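Local coordinates for glucose-binding protein (Thermus thermophilus HB27, PDB 2B3F), which binds galactose and is probably the sugar-capturing component of a binding-protein-dependent transport system, at residues A[67-72]-A[101-107]. Numbering follows the deposited sequence.
Sequences AGMELI and LIDLISY
Residues 67-72 leave strand 62-66 in an extended Ala67 (phi/psi -64/139), pass through Gly68 at 115/-147 and enter helix 69-76, with Gly68 as N-cap; its O accepts the first helical hydrogen bond, from Ile72 N (3.1 Å). Residues 101-107 carry the closing part of helix 99-105 into strand 106-107, with Ile105 at -102/3; Ser106 OG donates a hydrogen bond to Ile102 O (2.6 Å). The segments are closest where Gly68 CA lies 4.4 Å from Leu104 CA; Ala67 faces Ile105 (CA-CA 5.5 Å), and the CA atoms of Ile72 and Tyr107 are 7.2 Å apart. At the glycine, Leu104 O sits 3.1 Å from Gly68 N and 3.3 Å from Gly68 CA, a CA-H...O contact; a CB here would clash with the preceding carbonyl and approach Leu104 CD2. Ala67 CB packs on Ile105 CG2 (3.7 Å) and Leu104 CB (4.2 Å), while Leu71 CD2 reaches Ile105 CG2 (4.3 Å). Ile72 (mm) lays CG2 over the Tyr107 ring face, 3.5 Å from its centroid, a CH-pi contact. The Ala67 side chain is about 10 Å from the bound galactose. In this periplasmic-binding-protein fold, mainly apolar contacts join the strand-to-helix turn to the helix-to-strand passage by shape, and glycine lets the backbones come close.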
# COMPACT_ATOMS: atom_id res chain seq x y z
N ALA A 67 -7.48 1.42 -5.40
CA ALA A 67 -8.79 2.05 -5.16
C ALA A 67 -8.59 3.45 -4.61
O ALA A 67 -7.73 3.68 -3.75
CB ALA A 67 -9.61 1.22 -4.20
N GLY A 68 -9.40 4.38 -5.09
CA GLY A 68 -9.38 5.76 -4.62
C GLY A 68 -8.93 6.71 -5.72
O GLY A 68 -9.18 6.47 -6.90
N MET A 69 -8.24 7.79 -5.32
CA MET A 69 -7.89 8.85 -6.25
C MET A 69 -6.92 8.42 -7.32
O MET A 69 -6.93 8.98 -8.39
CB MET A 69 -7.37 10.07 -5.51
CG MET A 69 -8.44 10.75 -4.70
SD MET A 69 -9.82 11.30 -5.76
CE MET A 69 -11.00 11.82 -4.52
N GLU A 70 -6.09 7.41 -7.06
CA GLU A 70 -5.20 6.90 -8.11
C GLU A 70 -6.03 6.40 -9.29
O GLU A 70 -5.77 6.75 -10.44
CB GLU A 70 -4.30 5.78 -7.56
CG GLU A 70 -3.43 5.07 -8.61
CD GLU A 70 -2.61 3.94 -8.02
OE1 GLU A 70 -1.94 4.27 -7.00
OE2 GLU A 70 -2.65 2.75 -8.55
N LEU A 71 -6.99 5.54 -9.00
CA LEU A 71 -7.90 5.01 -10.03
C LEU A 71 -8.66 6.14 -10.72
O LEU A 71 -8.68 6.24 -11.95
CB LEU A 71 -8.91 4.08 -9.36
CG LEU A 71 -10.12 3.57 -10.16
CD1 LEU A 71 -9.69 2.67 -11.31
CD2 LEU A 71 -11.03 2.84 -9.20
N ILE A 72 -9.31 6.97 -9.92
CA ILE A 72 -10.25 7.94 -10.47
C ILE A 72 -9.55 9.01 -11.30
O ILE A 72 -9.95 9.30 -12.42
CB ILE A 72 -11.10 8.59 -9.35
CG1 ILE A 72 -11.96 7.54 -8.62
CG2 ILE A 72 -12.00 9.69 -9.92
CD1 ILE A 72 -12.73 6.59 -9.48
N LEU A 101 -15.37 1.23 1.03
CA LEU A 101 -14.61 0.71 -0.12
C LEU A 101 -15.34 0.94 -1.44
O LEU A 101 -14.74 1.37 -2.42
CB LEU A 101 -14.28 -0.77 0.08
CG LEU A 101 -13.35 -1.41 -0.93
CD1 LEU A 101 -11.99 -0.69 -1.01
CD2 LEU A 101 -13.15 -2.88 -0.56
N ILE A 102 -16.65 0.68 -1.46
CA ILE A 102 -17.44 0.98 -2.65
C ILE A 102 -17.30 2.47 -3.01
O ILE A 102 -17.18 2.83 -4.19
CB ILE A 102 -18.96 0.63 -2.47
CG1 ILE A 102 -19.15 -0.88 -2.22
CG2 ILE A 102 -19.77 1.06 -3.70
CD1 ILE A 102 -18.82 -1.74 -3.39
N ASP A 103 -17.29 3.32 -1.99
CA ASP A 103 -17.15 4.75 -2.24
C ASP A 103 -15.84 5.08 -2.95
O ASP A 103 -15.84 5.90 -3.85
CB ASP A 103 -17.25 5.54 -0.94
CG ASP A 103 -18.66 5.53 -0.34
OD1 ASP A 103 -19.66 5.23 -1.05
OD2 ASP A 103 -18.77 5.85 0.86
N LEU A 104 -14.73 4.43 -2.58
CA LEU A 104 -13.41 4.72 -3.19
C LEU A 104 -13.31 4.35 -4.65
O LEU A 104 -12.47 4.89 -5.37
CB LEU A 104 -12.30 3.95 -2.47
CG LEU A 104 -11.86 4.39 -1.10
CD1 LEU A 104 -10.81 3.43 -0.62
CD2 LEU A 104 -11.31 5.81 -1.13
N ILE A 105 -14.12 3.39 -5.08
CA ILE A 105 -14.08 2.91 -6.47
C ILE A 105 -15.21 3.49 -7.34
O ILE A 105 -15.31 3.16 -8.53
CB ILE A 105 -14.08 1.35 -6.54
CG1 ILE A 105 -15.32 0.76 -5.83
CG2 ILE A 105 -12.84 0.81 -5.87
CD1 ILE A 105 -15.46 -0.73 -5.94
N SER A 106 -16.02 4.36 -6.75
CA SER A 106 -17.22 4.93 -7.37
C SER A 106 -16.98 6.39 -7.73
O SER A 106 -16.35 7.12 -6.98
CB SER A 106 -18.40 4.83 -6.40
OG SER A 106 -18.77 3.48 -6.18
N TYR A 107 -17.50 6.81 -8.88
CA TYR A 107 -17.32 8.19 -9.34
C TYR A 107 -18.30 8.52 -10.46
O TYR A 107 -18.43 7.77 -11.43
CB TYR A 107 -15.89 8.37 -9.87
CG TYR A 107 -15.52 9.77 -10.32
CD1 TYR A 107 -15.41 10.81 -9.40
CD2 TYR A 107 -15.24 10.04 -11.67
CE1 TYR A 107 -15.06 12.09 -9.80
CE2 TYR A 107 -14.88 11.33 -12.08
CZ TYR A 107 -14.80 12.35 -11.13
OH TYR A 107 -14.45 13.64 -11.50